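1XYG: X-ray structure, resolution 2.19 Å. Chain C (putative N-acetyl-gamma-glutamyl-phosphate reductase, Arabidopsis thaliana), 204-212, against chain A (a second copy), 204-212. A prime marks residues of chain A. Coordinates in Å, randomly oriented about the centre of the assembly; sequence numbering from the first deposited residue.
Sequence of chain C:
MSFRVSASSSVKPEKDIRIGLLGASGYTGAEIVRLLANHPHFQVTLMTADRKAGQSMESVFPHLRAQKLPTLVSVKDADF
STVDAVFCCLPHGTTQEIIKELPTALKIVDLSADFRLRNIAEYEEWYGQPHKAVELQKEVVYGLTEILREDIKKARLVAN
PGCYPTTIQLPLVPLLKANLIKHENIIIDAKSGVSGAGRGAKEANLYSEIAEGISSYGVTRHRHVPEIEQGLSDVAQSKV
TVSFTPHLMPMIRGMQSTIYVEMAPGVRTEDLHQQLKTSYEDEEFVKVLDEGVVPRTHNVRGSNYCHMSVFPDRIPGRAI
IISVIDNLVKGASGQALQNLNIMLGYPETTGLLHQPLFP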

# COMPACT_ATOMS: atom_id res chain seq x y z
N ALA C 204 -6.64 -15.62 2.81
CA ALA C 204 -5.49 -15.33 1.97
C ALA C 204 -5.50 -13.96 1.31
O ALA C 204 -4.44 -13.42 1.00
CB ALA C 204 -5.35 -16.40 0.91
N ASN C 205 -6.68 -13.38 1.10
CA ASN C 205 -6.76 -12.08 0.45
C ASN C 205 -6.99 -10.87 1.35
O ASN C 205 -7.30 -9.78 0.86
CB ASN C 205 -7.79 -12.12 -0.67
CG ASN C 205 -7.41 -13.12 -1.76
OD1 ASN C 205 -6.23 -13.32 -2.05
ND2 ASN C 205 -8.42 -13.74 -2.39
N LEU C 206 -6.83 -11.05 2.65
CA LEU C 206 -6.98 -9.95 3.60
C LEU C 206 -5.83 -8.97 3.38
O LEU C 206 -4.75 -9.36 2.90
CB LEU C 206 -6.92 -10.47 5.04
CG LEU C 206 -8.08 -11.33 5.55
CD1 LEU C 206 -7.74 -11.89 6.93
CD2 LEU C 206 -9.34 -10.48 5.59
N TYR C 207 -6.05 -7.70 3.72
CA TYR C 207 -5.02 -6.69 3.57
C TYR C 207 -3.73 -7.11 4.30
O TYR C 207 -2.64 -7.04 3.74
CB TYR C 207 -5.50 -5.34 4.11
CG TYR C 207 -4.50 -4.22 3.91
CD1 TYR C 207 -3.46 -4.01 4.82
CD2 TYR C 207 -4.52 -3.45 2.75
CE1 TYR C 207 -2.45 -3.07 4.57
CE2 TYR C 207 -3.52 -2.51 2.48
CZ TYR C 207 -2.49 -2.32 3.39
OH TYR C 207 -1.47 -1.44 3.10
N SER C 208 -3.88 -7.56 5.54
CA SER C 208 -2.74 -7.98 6.36
C SER C 208 -1.95 -9.15 5.79
O SER C 208 -0.77 -9.32 6.12
CB SER C 208 -3.20 -8.34 7.78
OG SER C 208 -3.82 -7.24 8.42
N GLU C 209 -2.58 -9.97 4.95
CA GLU C 209 -1.90 -11.12 4.36
C GLU C 209 -1.27 -10.79 3.01
O GLU C 209 -0.24 -11.35 2.65
CB GLU C 209 -2.90 -12.28 4.16
CG GLU C 209 -3.56 -12.83 5.43
CD GLU C 209 -2.61 -13.63 6.30
OE1 GLU C 209 -1.90 -14.50 5.75
OE2 GLU C 209 -2.59 -13.42 7.52
N ILE C 210 -1.90 -9.87 2.27
CA ILE C 210 -1.42 -9.50 0.95
C ILE C 210 -0.39 -8.38 0.91
O ILE C 210 0.62 -8.48 0.21
CB ILE C 210 -2.61 -9.08 0.05
CG1 ILE C 210 -3.53 -10.29 -0.20
CG2 ILE C 210 -2.11 -8.43 -1.25
CD1 ILE C 210 -2.90 -11.42 -1.00
N ALA C 211 -0.64 -7.31 1.65
CA ALA C 211 0.23 -6.14 1.66
C ALA C 211 1.70 -6.36 1.94
O ALA C 211 2.08 -7.22 2.75
CB ALA C 211 -0.32 -5.10 2.62
N GLU C 212 2.53 -5.57 1.26
CA GLU C 212 3.98 -5.60 1.43
C GLU C 212 4.67 -6.92 1.12
O GLU C 212 5.58 -7.33 1.84
CB GLU C 212 4.33 -5.16 2.86
CG GLU C 212 4.06 -3.68 3.12
CD GLU C 212 4.85 -2.77 2.19
OE1 GLU C 212 6.08 -2.94 2.11
OE2 GLU C 212 4.24 -1.88 1.54
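Chain A, residues 204-212: ANLYSEIAE

The two copies of this stretch meet around a local twofold, with Leu206 and Tyr207 each beside its own counterpart. In each chain Leu206, with phi/psi near -68/154, sits at the N-cap position of a short helix running from Tyr207 to Ile210, and Ala211 is the first residue to leave helical phi/psi. Chain A lays its helix start directly on that of chain C: the CA atoms of Leu206 and Leu206′ are 4.0 Å apart, those of Tyr207 and Tyr207′ 3.7 Å. A single bridge, Leu206 with Leu206′, joins the backbones, and from Ala204 to Glu212 the stretches run broadly the same way. Tyr207 N donates to Asn205′ O at 3.1 Å, and Tyr207′ N returns the bond to Asn205 O at 3.0 Å, both nearly straight. The first turn of a helix has no partner within the helix for its leading amides, so the other copy's carbonyl fills the gap. Water extends the same logic: one molecule donates to Asn205′ O and accepts from Ser208 N, each at 3.0 Å, and a second joins Asn205 O to Ser208′ N at 2.9 and 3.1 Å.

Side chains add apolar contact on both sides of this bridge. Tyr207, chi1 t, has the most area covered by the other chain: its ring lies nearly parallel to that of Tyr207′, planes at 3°, but slid so that centroids stand 4.9 Å apart and the rings barely overlap, with Tyr207 CD2 to Tyr207′ CD2 at 3.3 Å. Ala211 CB meets the ring edge at Tyr207′ CE2, 3.9 Å, while Ile210 CG2 lies 3.8 Å from Tyr207′ CD2. Leu206 points its CB away overall, yet its end comes nearer, placing CD2 3.9 Å from Asn205′ CB. The rule is economy: one tyrosine per chain, used through both amide and ring.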

# COMPACT_ATOMS: atom_id res chain seq x y z
N ALA A 204 -15.09 -6.94 4.58
CA ALA A 204 -14.64 -5.59 4.88
C ALA A 204 -13.13 -5.42 5.04
O ALA A 204 -12.61 -4.33 4.82
CB ALA A 204 -15.35 -5.09 6.13
N ASN A 205 -12.43 -6.49 5.40
CA ASN A 205 -10.99 -6.39 5.60
C ASN A 205 -10.10 -6.90 4.47
O ASN A 205 -8.89 -7.03 4.64
CB ASN A 205 -10.60 -7.07 6.90
CG ASN A 205 -11.25 -6.45 8.08
OD1 ASN A 205 -11.45 -5.24 8.11
ND2 ASN A 205 -11.58 -7.26 9.08
N LEU A 206 -10.70 -7.18 3.32
CA LEU A 206 -9.94 -7.63 2.16
C LEU A 206 -9.04 -6.49 1.69
O LEU A 206 -9.37 -5.31 1.88
CB LEU A 206 -10.87 -8.02 1.01
CG LEU A 206 -11.74 -9.27 1.10
CD1 LEU A 206 -12.66 -9.32 -0.11
CD2 LEU A 206 -10.86 -10.51 1.17
N TYR A 207 -7.92 -6.82 1.07
CA TYR A 207 -7.00 -5.82 0.55
C TYR A 207 -7.73 -4.83 -0.37
O TYR A 207 -7.57 -3.62 -0.23
CB TYR A 207 -5.84 -6.48 -0.20
CG TYR A 207 -4.78 -5.49 -0.67
CD1 TYR A 207 -4.97 -4.75 -1.84
CD2 TYR A 207 -3.66 -5.22 0.10
CE1 TYR A 207 -4.06 -3.76 -2.22
CE2 TYR A 207 -2.75 -4.24 -0.26
CZ TYR A 207 -2.95 -3.51 -1.42
OH TYR A 207 -2.09 -2.50 -1.76
N SER A 208 -8.52 -5.35 -1.31
CA SER A 208 -9.27 -4.53 -2.25
C SER A 208 -10.28 -3.58 -1.61
O SER A 208 -10.64 -2.57 -2.22
CB SER A 208 -10.00 -5.41 -3.27
OG SER A 208 -9.06 -6.13 -4.06
N GLU A 209 -10.73 -3.89 -0.40
CA GLU A 209 -11.70 -3.05 0.29
C GLU A 209 -11.04 -2.02 1.20
O GLU A 209 -11.55 -0.92 1.39
CB GLU A 209 -12.65 -3.92 1.13
CG GLU A 209 -13.46 -4.95 0.32
CD GLU A 209 -14.55 -4.31 -0.53
OE1 GLU A 209 -15.30 -3.49 0.03
OE2 GLU A 209 -14.65 -4.62 -1.74
N ILE A 210 -9.89 -2.39 1.76
CA ILE A 210 -9.16 -1.52 2.68
C ILE A 210 -8.16 -0.55 2.03
O ILE A 210 -8.11 0.62 2.38
CB ILE A 210 -8.36 -2.36 3.71
CG1 ILE A 210 -9.30 -3.26 4.52
CG2 ILE A 210 -7.53 -1.45 4.59
CD1 ILE A 210 -10.33 -2.52 5.34
N ALA A 211 -7.36 -1.05 1.09
CA ALA A 211 -6.33 -0.24 0.45
C ALA A 211 -6.77 1.07 -0.19
O ALA A 211 -7.85 1.17 -0.76
CB ALA A 211 -5.60 -1.08 -0.58
N GLU A 212 -5.88 2.06 -0.09
CA GLU A 212 -6.08 3.37 -0.69
C GLU A 212 -7.29 4.15 -0.21
O GLU A 212 -7.99 4.79 -1.00
CB GLU A 212 -6.13 3.22 -2.21
CG GLU A 212 -4.80 2.81 -2.82
CD GLU A 212 -3.68 3.81 -2.51
OE1 GLU A 212 -3.83 5.00 -2.84
OE2 GLU A 212 -2.65 3.40 -1.93
O HOH W 1 -6.69 -7.43 6.61
O HOH W 2 -8.21 -8.40 -1.48